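Local coordinates for acetoin utilization protein (Exiguobacterium sibiricum, PDB 2Q04) that probably acts as a GNAT-family acetyltransferase, moving an acetyl group from acetyl-coenzyme A to an acceptor, in connection with acetoin utilization, at residues 10-15 / 19-24; 71-76 / 104-109; 183-188 / 197-202. All blocks are in the same frame, centred on the assembly; numbering follows the deposited sequence.

Contact 1. Residues 10-15 / 19-24; sequences RTLETS and VEIEGP
Arg10 and Leu12 pair with Ile21 and Val19 in an antiparallel beta hairpin whose first strand, 8-12, lies at one end of the central sheet; strand 19-23 passes the pairing on to strand 62-68. Both hydrogen-bonded pairs are doubly bonded. Arg10 N reaches Ile21 O at 2.8 Å, Ile21 N returns to Arg10 O, and Leu12 and Val19 exchange a second couple, of which Val19 N to Leu12 O, at 2.6 Å, is the shorter. Between them stands the non-hydrogen-bonded pair Thr11 and Glu20, whose side chains run side by side on the face opposite Leu12, Val19 and Ile21. The Thr11 hydroxyl, OG1, donates to Glu20 OE1; their modelled separation of 2.5 Å is shorter than usual and its exact length doubtful. The bend of the glutamate chain at chi2 (-47°) brings its carboxylate back over the neighbouring strand. OE1 also receives a hydrogen bond from His9 NE2. With Glu20 replaced by an alanine, the Thr11 hydroxyl and the His9 ring are likely to lose their common acceptor. The middle of the other face is aliphatic: Ile21 CD1 meets Leu12 CB at 3.6 Å, and helix 112-121 packs there through Lys115, Leu116 and Val119, while the exposed Arg10, starting on that face, carries its end away. Beyond the last pair, Thr14 CG2 touches Val19 CG2 at 3.6 Å while its OG1 bonds Leu16 N in the turn. Aliphatic side chains thus suit the helix-covered face, and hydroxyl and carboxylate the more exposed one, making the hairpin broadly amphipathic, Arg10 apart.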
ATOM      1  N   ARG A  10       6.250  16.433   0.402  1.00 55.04           N
ATOM      2  CA  ARG A  10       5.760  17.291   1.477  1.00 55.22           C
ATOM      3  C   ARG A  10       6.588  17.012   2.734  1.00 55.41           C
ATOM      4  O   ARG A  10       7.067  15.889   2.937  1.00 55.63           O
ATOM      5  CB  ARG A  10       4.278  17.018   1.767  1.00 55.39           C
ATOM      6  CG  ARG A  10       3.321  17.313   0.602  1.00 56.09           C
ATOM      7  CD  ARG A  10       3.172  18.786   0.347  1.00 56.93           C
ATOM      8  NE  ARG A  10       2.073  19.069  -0.586  1.00 58.23           N
ATOM      9  CZ  ARG A  10       2.165  18.995  -1.923  1.00 57.54           C
ATOM     10  NH1 ARG A  10       3.301  18.627  -2.506  1.00 57.93           N
ATOM     11  NH2 ARG A  10       1.107  19.283  -2.680  1.00 58.39           N
ATOM     12  N   THR A  11       6.797  18.039   3.545  1.00 55.06           N
ATOM     13  CA  THR A  11       7.470  17.876   4.819  1.00 54.67           C
ATOM     14  C   THR A  11       6.439  17.767   5.925  1.00 54.97           C
ATOM     15  O   THR A  11       5.613  18.646   6.096  1.00 55.69           O
ATOM     16  CB  THR A  11       8.400  19.047   5.116  1.00 55.06           C
ATOM     17  OG1 THR A  11       9.446  19.086   4.139  1.00 53.88           O
ATOM     18  CG2 THR A  11       9.016  18.911   6.516  1.00 53.87           C
ATOM     19  N   LEU A  12       6.463  16.654   6.640  1.00 55.85           N
ATOM     20  CA  LEU A  12       5.549  16.428   7.737  1.00 55.23           C
ATOM     21  C   LEU A  12       6.284  16.667   9.031  1.00 55.87           C
ATOM     22  O   LEU A  12       7.375  16.144   9.237  1.00 55.49           O
ATOM     23  CB  LEU A  12       5.007  14.985   7.699  1.00 55.05           C
ATOM     24  CG  LEU A  12       3.984  14.623   8.786  1.00 54.08           C
ATOM     25  CD1 LEU A  12       2.784  15.547   8.720  1.00 56.87           C
ATOM     26  CD2 LEU A  12       3.548  13.178   8.668  1.00 53.89           C
ATOM     27  N   GLU A  13       5.722  17.513   9.877  1.00 56.51           N
ATOM     28  CA  GLU A  13       6.287  17.748  11.183  1.00 57.38           C
ATOM     29  C   GLU A  13       5.789  16.691  12.127  1.00 57.11           C
ATOM     30  O   GLU A  13       4.674  16.179  11.965  1.00 57.54           O
ATOM     31  CB  GLU A  13       5.916  19.140  11.688  1.00 57.59           C
ATOM     32  CG  GLU A  13       6.692  20.280  10.981  1.00 58.32           C
ATOM     33  CD  GLU A  13       6.230  21.648  11.408  1.00 59.73           C
ATOM     34  OE1 GLU A  13       5.010  21.821  11.615  1.00 66.33           O
ATOM     35  OE2 GLU A  13       7.080  22.562  11.528  1.00 64.13           O
ATOM     36  N   THR A  14       6.652  16.280  13.053  1.00 56.83           N
ATOM     37  CA  THR A  14       6.301  15.266  14.051  1.00 56.23           C
ATOM     38  C   THR A  14       6.972  15.607  15.376  1.00 56.45           C
ATOM     39  O   THR A  14       7.711  16.595  15.473  1.00 56.77           O
ATOM     40  CB  THR A  14       6.761  13.823  13.613  1.00 55.32           C
ATOM     41  OG1 THR A  14       8.154  13.661  13.867  1.00 54.13           O
ATOM     42  CG2 THR A  14       6.488  13.577  12.141  1.00 55.08           C
ATOM     43  N   SER A  15       6.738  14.776  16.385  1.00 56.81           N
ATOM     44  CA  SER A  15       7.385  14.935  17.687  1.00 56.92           C
ATOM     45  C   SER A  15       8.875  14.584  17.590  1.00 57.29           C
ATOM     46  O   SER A  15       9.659  14.936  18.460  1.00 57.52           O
ATOM     47  CB  SER A  15       6.701  14.043  18.723  1.00 56.83           C
ATOM     48  OG  SER A  15       6.535  12.726  18.229  1.00 55.92           O
ATOM     49  N   VAL A  19       9.746  15.118   8.927  1.00 54.30           N
ATOM     50  CA  VAL A  19       9.925  13.924   8.099  1.00 54.53           C
ATOM     51  C   VAL A  19       9.578  14.251   6.657  1.00 53.98           C
ATOM     52  O   VAL A  19       8.539  14.840   6.383  1.00 53.78           O
ATOM     53  CB  VAL A  19       8.998  12.737   8.593  1.00 54.40           C
ATOM     54  CG1 VAL A  19       9.220  11.499   7.749  1.00 54.19           C
ATOM     55  CG2 VAL A  19       9.249  12.433  10.070  1.00 52.73           C
ATOM     56  N   GLU A  20      10.458  13.879   5.736  1.00 53.86           N
ATOM     57  CA  GLU A  20      10.229  14.145   4.329  1.00 54.05           C
ATOM     58  C   GLU A  20       9.442  13.012   3.710  1.00 54.84           C
ATOM     59  O   GLU A  20       9.862  11.834   3.745  1.00 54.46           O
ATOM     60  CB  GLU A  20      11.550  14.348   3.588  1.00 53.42           C
ATOM     61  CG  GLU A  20      12.497  15.329   4.271  1.00 52.93           C
ATOM     62  CD  GLU A  20      11.806  16.617   4.713  1.00 51.71           C
ATOM     63  OE1 GLU A  20      11.001  17.166   3.930  1.00 49.08           O
ATOM     64  OE2 GLU A  20      12.072  17.077   5.845  1.00 46.81           O
ATOM     65  N   ILE A  21       8.276  13.354   3.183  1.00 55.53           N
ATOM     66  CA  ILE A  21       7.395  12.389   2.566  1.00 55.80           C
ATOM     67  C   ILE A  21       7.362  12.644   1.079  1.00 55.50           C
ATOM     68  O   ILE A  21       6.852  13.663   0.629  1.00 55.05           O
ATOM     69  CB  ILE A  21       5.999  12.477   3.161  1.00 55.87           C
ATOM     70  CG1 ILE A  21       6.076  12.138   4.657  1.00 57.21           C
ATOM     71  CG2 ILE A  21       5.042  11.513   2.438  1.00 57.11           C
ATOM     72  CD1 ILE A  21       4.821  12.253   5.354  1.00 61.23           C
ATOM     73  N   GLU A  22       7.926  11.714   0.312  1.00 55.81           N
ATOM     74  CA  GLU A  22       8.174  11.959  -1.081  1.00 55.74           C
ATOM     75  C   GLU A  22       8.214  10.681  -1.913  1.00 56.31           C
ATOM     76  O   GLU A  22       8.565   9.608  -1.419  1.00 55.73           O
ATOM     77  CB  GLU A  22       9.501  12.692  -1.227  1.00 55.73           C
ATOM     78  CG  GLU A  22      10.708  11.870  -0.729  1.00 55.37           C
ATOM     79  CD  GLU A  22      11.978  12.667  -0.660  1.00 56.26           C
ATOM     80  OE1 GLU A  22      11.923  13.859  -0.298  1.00 58.68           O
ATOM     81  OE2 GLU A  22      13.047  12.088  -0.922  1.00 57.48           O
ATOM     82  N   GLY A  23       7.924  10.835  -3.203  1.00 57.18           N
ATOM     83  CA  GLY A  23       8.020   9.747  -4.157  1.00 57.66           C
ATOM     84  C   GLY A  23       7.116  10.001  -5.349  1.00 58.46           C
ATOM     85  O   GLY A  23       6.393  11.007  -5.374  1.00 58.59           O
ATOM     86  N   PRO A  24       7.113   9.064  -6.339  1.00 59.05           N
ATOM     87  CA  PRO A  24       7.908   7.821  -6.318  1.00 58.22           C
ATOM     88  C   PRO A  24       9.428   8.060  -6.415  1.00 57.92           C
ATOM     89  O   PRO A  24       9.888   8.919  -7.188  1.00 57.60           O
ATOM     90  CB  PRO A  24       7.397   7.045  -7.557  1.00 57.87           C
ATOM     91  CG  PRO A  24       6.147   7.752  -7.988  1.00 59.17           C
ATOM     92  CD  PRO A  24       6.279   9.158  -7.553  1.00 59.13           C
TER

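Contact 2. Residues 71-76 / 104-109; sequences DIIGYV and AARFRG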
ATOM      1  N   ASP A  71      17.770   7.976   6.273  1.00 56.55           N
ATOM      2  CA  ASP A  71      17.028   6.917   6.953  1.00 56.42           C
ATOM      3  C   ASP A  71      15.532   6.878   6.565  1.00 56.43           C
ATOM      4  O   ASP A  71      14.788   7.821   6.826  1.00 56.04           O
ATOM      5  CB  ASP A  71      17.165   7.081   8.469  1.00 56.34           C
ATOM      6  CG  ASP A  71      18.599   6.939   8.944  1.00 56.71           C
ATOM      7  OD1 ASP A  71      19.230   5.914   8.628  1.00 59.85           O
ATOM      8  OD2 ASP A  71      19.091   7.847   9.647  1.00 60.08           O
ATOM      9  N   ILE A  72      15.106   5.755   5.980  1.00 56.86           N
ATOM     10  CA  ILE A  72      13.688   5.532   5.664  1.00 56.81           C
ATOM     11  C   ILE A  72      12.982   4.970   6.899  1.00 56.81           C
ATOM     12  O   ILE A  72      13.270   3.853   7.329  1.00 56.47           O
ATOM     13  CB  ILE A  72      13.510   4.522   4.507  1.00 56.29           C
ATOM     14  CG1 ILE A  72      14.256   4.987   3.262  1.00 56.84           C
ATOM     15  CG2 ILE A  72      12.040   4.347   4.195  1.00 56.65           C
ATOM     16  CD1 ILE A  72      14.354   3.923   2.178  1.00 56.83           C
ATOM     17  N   ILE A  73      12.057   5.742   7.458  1.00 56.61           N
ATOM     18  CA  ILE A  73      11.337   5.323   8.676  1.00 56.44           C
ATOM     19  C   ILE A  73       9.901   4.911   8.355  1.00 56.32           C
ATOM     20  O   ILE A  73       9.117   4.613   9.246  1.00 57.12           O
ATOM     21  CB  ILE A  73      11.366   6.452   9.796  1.00 56.03           C
ATOM     22  CG1 ILE A  73      10.666   7.740   9.327  1.00 55.32           C
ATOM     23  CG2 ILE A  73      12.777   6.766  10.173  1.00 56.30           C
ATOM     24  CD1 ILE A  73       9.161   7.737   9.513  1.00 55.08           C
ATOM     25  N   GLY A  74       9.586   4.857   7.074  1.00 56.23           N
ATOM     26  CA  GLY A  74       8.286   4.443   6.628  1.00 55.41           C
ATOM     27  C   GLY A  74       8.220   4.427   5.117  1.00 55.54           C
ATOM     28  O   GLY A  74       9.011   5.082   4.448  1.00 54.59           O
ATOM     29  N   TYR A  75       7.274   3.670   4.576  1.00 56.46           N
ATOM     30  CA  TYR A  75       7.112   3.576   3.140  1.00 56.36           C
ATOM     31  C   TYR A  75       5.733   3.063   2.769  1.00 56.83           C
ATOM     32  O   TYR A  75       5.011   2.514   3.603  1.00 55.58           O
ATOM     33  CB  TYR A  75       8.164   2.645   2.549  1.00 56.37           C
ATOM     34  CG  TYR A  75       8.051   1.213   3.039  1.00 57.79           C
ATOM     35  CD1 TYR A  75       7.148   0.323   2.456  1.00 57.80           C
ATOM     36  CD2 TYR A  75       8.857   0.745   4.084  1.00 58.65           C
ATOM     37  CE1 TYR A  75       7.040  -0.991   2.904  1.00 58.89           C
ATOM     38  CE2 TYR A  75       8.757  -0.566   4.539  1.00 57.08           C
ATOM     39  CZ  TYR A  75       7.847  -1.430   3.944  1.00 57.95           C
ATOM     40  OH  TYR A  75       7.740  -2.726   4.382  1.00 58.30           O
ATOM     41  N   VAL A  76       5.382   3.237   1.503  1.00 57.49           N
ATOM     42  CA  VAL A  76       4.195   2.649   0.950  1.00 57.41           C
ATOM     43  C   VAL A  76       4.504   2.256  -0.483  1.00 56.73           C
ATOM     44  O   VAL A  76       5.144   3.025  -1.217  1.00 55.35           O
ATOM     45  CB  VAL A  76       2.978   3.621   1.011  1.00 56.90           C
ATOM     46  CG1 VAL A  76       3.248   4.884   0.208  1.00 59.81           C
ATOM     47  CG2 VAL A  76       1.722   2.928   0.516  1.00 59.33           C
ATOM     48  N   ALA A 104       7.925   2.776  11.160  1.00 56.59           N
ATOM     49  CA  ALA A 104       8.601   2.414  12.412  1.00 57.18           C
ATOM     50  C   ALA A 104       7.710   2.720  13.619  1.00 57.27           C
ATOM     51  O   ALA A 104       7.047   3.751  13.664  1.00 57.61           O
ATOM     52  CB  ALA A 104       9.927   3.150  12.533  1.00 57.30           C
ATOM     53  N   ALA A 105       7.732   1.821  14.601  1.00 57.56           N
ATOM     54  CA  ALA A 105       6.848   1.905  15.780  1.00 57.92           C
ATOM     55  C   ALA A 105       6.938   3.250  16.532  1.00 58.00           C
ATOM     56  O   ALA A 105       5.916   3.800  16.952  1.00 57.87           O
ATOM     57  CB  ALA A 105       7.146   0.751  16.734  1.00 58.23           C
ATOM     58  N   ARG A 106       8.153   3.770  16.695  1.00 57.97           N
ATOM     59  CA  ARG A 106       8.354   5.021  17.446  1.00 58.30           C
ATOM     60  C   ARG A 106       7.728   6.237  16.741  1.00 57.74           C
ATOM     61  O   ARG A 106       7.548   7.292  17.358  1.00 57.01           O
ATOM     62  CB  ARG A 106       9.848   5.268  17.706  1.00 57.68           C
ATOM     63  CG  ARG A 106      10.651   5.668  16.479  1.00 58.62           C
ATOM     64  CD  ARG A 106      12.100   6.018  16.864  1.00 60.10           C
ATOM     65  NE  ARG A 106      12.858   6.575  15.738  1.00 63.66           N
ATOM     66  CZ  ARG A 106      13.384   5.850  14.748  1.00 64.43           C
ATOM     67  NH1 ARG A 106      13.212   4.525  14.717  1.00 65.22           N
ATOM     68  NH2 ARG A 106      14.061   6.453  13.768  1.00 63.42           N
ATOM     69  N   PHE A 107       7.407   6.082  15.449  1.00 57.79           N
ATOM     70  CA  PHE A 107       6.760   7.154  14.666  1.00 58.16           C
ATOM     71  C   PHE A 107       5.231   6.982  14.576  1.00 59.22           C
ATOM     72  O   PHE A 107       4.546   7.765  13.907  1.00 59.21           O
ATOM     73  CB  PHE A 107       7.356   7.215  13.256  1.00 57.57           C
ATOM     74  CG  PHE A 107       8.647   7.952  13.186  1.00 57.11           C
ATOM     75  CD1 PHE A 107       8.664   9.337  13.077  1.00 57.44           C
ATOM     76  CD2 PHE A 107       9.849   7.277  13.250  1.00 57.66           C
ATOM     77  CE1 PHE A 107       9.863  10.028  13.021  1.00 57.07           C
ATOM     78  CE2 PHE A 107      11.052   7.968  13.195  1.00 57.11           C
ATOM     79  CZ  PHE A 107      11.055   9.342  13.084  1.00 57.32           C
ATOM     80  N   ARG A 108       4.702   5.978  15.262  1.00 60.23           N
ATOM     81  CA  ARG A 108       3.273   5.726  15.243  1.00 60.93           C
ATOM     82  C   ARG A 108       2.538   6.860  15.935  1.00 60.75           C
ATOM     83  O   ARG A 108       3.041   7.436  16.896  1.00 60.42           O
ATOM     84  CB  ARG A 108       2.954   4.396  15.934  1.00 61.65           C
ATOM     85  N   GLY A 109       1.361   7.206  15.410  1.00 60.93           N
ATOM     86  CA  GLY A 109       0.528   8.272  15.996  1.00 60.56           C
ATOM     87  C   GLY A 109       0.852   9.673  15.470  1.00 60.52           C
ATOM     88  O   GLY A 109       0.228  10.654  15.883  1.00 60.61           O
TER
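Ile73 O receives the amide N-H of Ala104 at 2.9 Å, a nearly straight bond (170° at the hydrogen) whose donor is tilted out of the carbonyl plane. It ties strand 71-79 to the residue that follows strand 95-103, just where the chain leaves the sheet and turns into a short 3-10 segment. That turn is closed by Phe107 N bonding back to Ala104 O at 3.0 Å, which brings the Phe107 ring round to the Ile73 side chain. The methyl CD1 of Ile73 sits over one face of the ring, 3.8 Å from its centroid and only 14° off the normal, a CH-pi contact. Its other branch, CG2, packs against CE2 of the same ring at 3.7 Å. CG1 is placed between the backbone N and the carbonyl carbon (chi1 62°), and beta-branching gives Ile73 a second carbon, CG2, beside the ring while CD1 covers the face. Ile73 and Gly74 both face Ala66 across the sheet, forming a classic beta bulge. In GNAT enzymes the turn after the strand corresponding to 95-103 leads into the loop and helix that cradle the pyrophosphate of acetyl-coenzyme A, and Arg108-Gly109 probably begin the corresponding motif here. The extended chain of Arg106 carries its guanidinium to the cluster, where NH2 lies at the edge of the Phe107 ring, in its plane, and 3.8 Å from Ile73 CG2. Phe107 CE2 lies over one face of the guanidinium, and NH1 forms a salt bridge with Asp36. Ile112 of helix 112-121 touches both Ile73 and Phe107.

Contact 3. Residues 183-188 / 197-202; sequences LMARIG and AHFDAL
The Phe199 ring turns its far end, CZ, to two aliphatic side chains of strand 182-187 and meets Phe168 edge to face. Neither aliphatic group lies squarely over the ring or in its plane: Ala185 CB comes obliquely to CZ at 3.7 Å, and Leu183 CD2, likewise oblique, to the same carbon at 3.8 Å. The two spread to different sides of that carbon, with Leu183 nearer CE1 and Ala185 nearer CE2. Because CG of Phe199 stands anti to the backbone N (chi1 170°), the ring is thrust straight out from the helix toward the strand, and the Leu183 side chain comes to meet it from the opposite direction. Residue size matches the spacing. The CA atoms of Ala185 and Phe199 are 9.4 Å apart, and the long phenylalanine spans most of that distance, which suits a small alanine at the strand position facing it. Leu183, two residues earlier on the same face, starts farther along the strand and fills the flank with its branched end. The contact is wholly apolar and buried, as befits residues that offer only hydrocarbon to one another. Strand 182-187 runs between strands 130-135 and 166-168; Phe199 also packs on Leu130 and Leu132 of the former, so helix 193-203 covers this face of the sheet, with His198 NE2 bonding Glu89 O of a nearby loop, while Met184, a selenomethionine pointing the other way, packs against helix 149-162.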
ATOM      1  N   LEU A 183     -10.160  -6.637   2.278  1.00 57.43           N
ATOM      2  CA  LEU A 183      -9.799  -6.129   0.991  1.00 56.89           C
ATOM      3  C   LEU A 183     -10.324  -4.725   0.913  1.00 56.70           C
ATOM      4  O   LEU A 183     -11.461  -4.460   1.287  1.00 56.85           O
ATOM      5  CB  LEU A 183     -10.452  -6.979  -0.112  1.00 57.31           C
ATOM      6  CG  LEU A 183     -10.543  -6.374  -1.520  1.00 56.74           C
ATOM      7  CD1 LEU A 183      -9.156  -6.288  -2.181  1.00 56.34           C
ATOM      8  CD2 LEU A 183     -11.490  -7.207  -2.361  1.00 56.98           C
HETATM    9  N   MSE A 184      -9.499  -3.818   0.460  1.00 56.28           N
HETATM   10  CA  MSE A 184      -9.925  -2.442   0.261  1.00 54.73           C
HETATM   11  C   MSE A 184      -9.475  -1.999  -1.088  1.00 56.04           C
HETATM   12  O   MSE A 184      -8.543  -2.570  -1.648  1.00 56.43           O
HETATM   13  CB  MSE A 184      -9.330  -1.524   1.330  1.00 54.33           C
HETATM   14  CG  MSE A 184      -9.703  -1.894   2.727  1.00 50.33           C
HETATM   15 SE   MSE A 184      -8.997  -0.672   3.987  0.75 43.46          SE
HETATM   16  CE  MSE A 184      -9.986   0.913   3.452  1.00 58.66           C
ATOM     17  N   ALA A 185     -10.112  -0.972  -1.624  1.00 56.64           N
ATOM     18  CA  ALA A 185      -9.737  -0.481  -2.934  1.00 57.14           C
ATOM     19  C   ALA A 185     -10.159   0.955  -3.185  1.00 56.96           C
ATOM     20  O   ALA A 185     -11.184   1.398  -2.719  1.00 57.31           O
ATOM     21  CB  ALA A 185     -10.290  -1.378  -4.005  1.00 57.94           C
ATOM     22  N   ARG A 186      -9.342   1.657  -3.963  1.00 57.11           N
ATOM     23  CA  ARG A 186      -9.625   3.015  -4.374  1.00 57.18           C
ATOM     24  C   ARG A 186      -9.878   3.024  -5.859  1.00 57.32           C
ATOM     25  O   ARG A 186      -8.980   2.693  -6.652  1.00 57.66           O
ATOM     26  CB  ARG A 186      -8.435   3.930  -4.054  1.00 57.53           C
ATOM     27  CG  ARG A 186      -8.617   5.408  -4.483  1.00 55.71           C
ATOM     28  CD  ARG A 186      -7.277   6.153  -4.412  1.00 57.57           C
ATOM     29  NE  ARG A 186      -7.416   7.615  -4.289  1.00 57.35           N
ATOM     30  CZ  ARG A 186      -7.542   8.455  -5.313  1.00 57.20           C
ATOM     31  NH1 ARG A 186      -7.634   8.000  -6.552  1.00 60.87           N
ATOM     32  NH2 ARG A 186      -7.631   9.751  -5.089  1.00 57.16           N
ATOM     33  N   ILE A 187     -11.107   3.358  -6.247  1.00 57.21           N
ATOM     34  CA  ILE A 187     -11.472   3.433  -7.662  1.00 57.23           C
ATOM     35  C   ILE A 187     -11.252   4.851  -8.175  1.00 57.72           C
ATOM     36  O   ILE A 187     -12.005   5.771  -7.839  1.00 57.80           O
ATOM     37  CB  ILE A 187     -12.958   3.035  -7.900  1.00 57.14           C
ATOM     38  CG1 ILE A 187     -13.203   1.595  -7.442  1.00 57.71           C
ATOM     39  CG2 ILE A 187     -13.326   3.191  -9.401  1.00 56.70           C
ATOM     40  CD1 ILE A 187     -14.672   1.208  -7.384  1.00 57.45           C
ATOM     41  N   GLY A 188     -10.212   5.021  -8.989  1.00 57.60           N
ATOM     42  CA  GLY A 188      -9.891   6.308  -9.558  1.00 57.28           C
ATOM     43  C   GLY A 188     -11.063   6.926 -10.301  1.00 57.41           C
ATOM     44  O   GLY A 188     -11.886   6.217 -10.889  1.00 57.04           O
ATOM     45  N   ALA A 197     -15.890  -3.797 -13.029  1.00 56.96           N
ATOM     46  CA  ALA A 197     -16.599  -5.064 -13.169  1.00 56.91           C
ATOM     47  C   ALA A 197     -15.638  -6.226 -13.016  1.00 56.61           C
ATOM     48  O   ALA A 197     -15.987  -7.251 -12.446  1.00 56.15           O
ATOM     49  CB  ALA A 197     -17.301  -5.133 -14.513  1.00 57.11           C
ATOM     50  N   HIS A 198     -14.429  -6.068 -13.554  1.00 56.58           N
ATOM     51  CA  HIS A 198     -13.409  -7.087 -13.443  1.00 56.86           C
ATOM     52  C   HIS A 198     -13.009  -7.261 -11.995  1.00 57.04           C
ATOM     53  O   HIS A 198     -12.856  -8.374 -11.518  1.00 57.13           O
ATOM     54  CB  HIS A 198     -12.199  -6.711 -14.272  1.00 56.62           C
ATOM     55  CG  HIS A 198     -11.122  -7.748 -14.271  1.00 57.91           C
ATOM     56  ND1 HIS A 198     -11.365  -9.068 -14.559  1.00 61.25           N
ATOM     57  CD2 HIS A 198      -9.785  -7.641 -14.104  1.00 60.61           C
ATOM     58  CE1 HIS A 198     -10.227  -9.742 -14.524  1.00 60.85           C
ATOM     59  NE2 HIS A 198      -9.254  -8.898 -14.255  1.00 59.02           N
ATOM     60  N   PHE A 199     -12.844  -6.145 -11.297  1.00 56.92           N
ATOM     61  CA  PHE A 199     -12.509  -6.172  -9.885  1.00 56.86           C
ATOM     62  C   PHE A 199     -13.582  -6.899  -9.090  1.00 56.70           C
ATOM     63  O   PHE A 199     -13.269  -7.690  -8.211  1.00 56.78           O
ATOM     64  CB  PHE A 199     -12.327  -4.746  -9.343  1.00 56.86           C
ATOM     65  CG  PHE A 199     -12.225  -4.672  -7.833  1.00 56.52           C
ATOM     66  CD1 PHE A 199     -11.171  -5.282  -7.159  1.00 57.43           C
ATOM     67  CD2 PHE A 199     -13.157  -3.956  -7.093  1.00 55.89           C
ATOM     68  CE1 PHE A 199     -11.068  -5.202  -5.768  1.00 55.01           C
ATOM     69  CE2 PHE A 199     -13.050  -3.872  -5.698  1.00 57.37           C
ATOM     70  CZ  PHE A 199     -12.002  -4.498  -5.047  1.00 55.52           C
ATOM     71  N   ASP A 200     -14.848  -6.618  -9.393  1.00 56.55           N
ATOM     72  CA  ASP A 200     -15.972  -7.302  -8.718  1.00 57.06           C
ATOM     73  C   ASP A 200     -15.913  -8.805  -8.962  1.00 56.70           C
ATOM     74  O   ASP A 200     -16.255  -9.588  -8.095  1.00 56.40           O
ATOM     75  CB  ASP A 200     -17.335  -6.778  -9.225  1.00 56.56           C
ATOM     76  CG  ASP A 200     -17.654  -5.378  -8.729  1.00 58.03           C
ATOM     77  OD1 ASP A 200     -17.108  -4.961  -7.678  1.00 57.47           O
ATOM     78  OD2 ASP A 200     -18.484  -4.700  -9.384  1.00 60.28           O
ATOM     79  N   ALA A 201     -15.516  -9.186 -10.174  1.00 56.68           N
ATOM     80  CA  ALA A 201     -15.398 -10.591 -10.548  1.00 56.55           C
ATOM     81  C   ALA A 201     -14.235 -11.278  -9.807  1.00 56.73           C
ATOM     82  O   ALA A 201     -14.279 -12.479  -9.550  1.00 56.99           O
ATOM     83  CB  ALA A 201     -15.218 -10.721 -12.051  1.00 56.11           C
ATOM     84  N   LEU A 202     -13.191 -10.508  -9.491  1.00 56.82           N
ATOM     85  CA  LEU A 202     -12.030 -11.043  -8.760  1.00 56.77           C
ATOM     86  C   LEU A 202     -12.338 -11.249  -7.280  1.00 56.59           C
ATOM     87  O   LEU A 202     -11.970 -12.262  -6.702  1.00 56.70           O
ATOM     88  CB  LEU A 202     -10.827 -10.110  -8.900  1.00 56.71           C
ATOM     89  CG  LEU A 202     -10.201 -10.020 -10.285  1.00 56.69           C
ATOM     90  CD1 LEU A 202      -9.099  -8.981 -10.287  1.00 58.39           C
ATOM     91  CD2 LEU A 202      -9.668 -11.374 -10.733  1.00 57.35           C
TER

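In the fold
Contacts 1 and 2 adjoin, their centres about 11 Å apart, and Val19 touches both Phe107 and Ile73, so the aliphatic face of the hairpin continues into the cluster around the bulged strand. Helix 112-121 covers both. Contact 3 lies across the chain's centre, about 28 Å or more from either by centres, and joins a different helix to the far part of the same sheet. Chemistry follows place: contact 1, partly buried, relies on backbone pairing and a carboxylate-hydroxyl bond; contact 2, largely buried, mixes one backbone bond with CH-pi packing and an arginine at its exposed rim; contact 3, fully buried, is hydrocarbon packing alone.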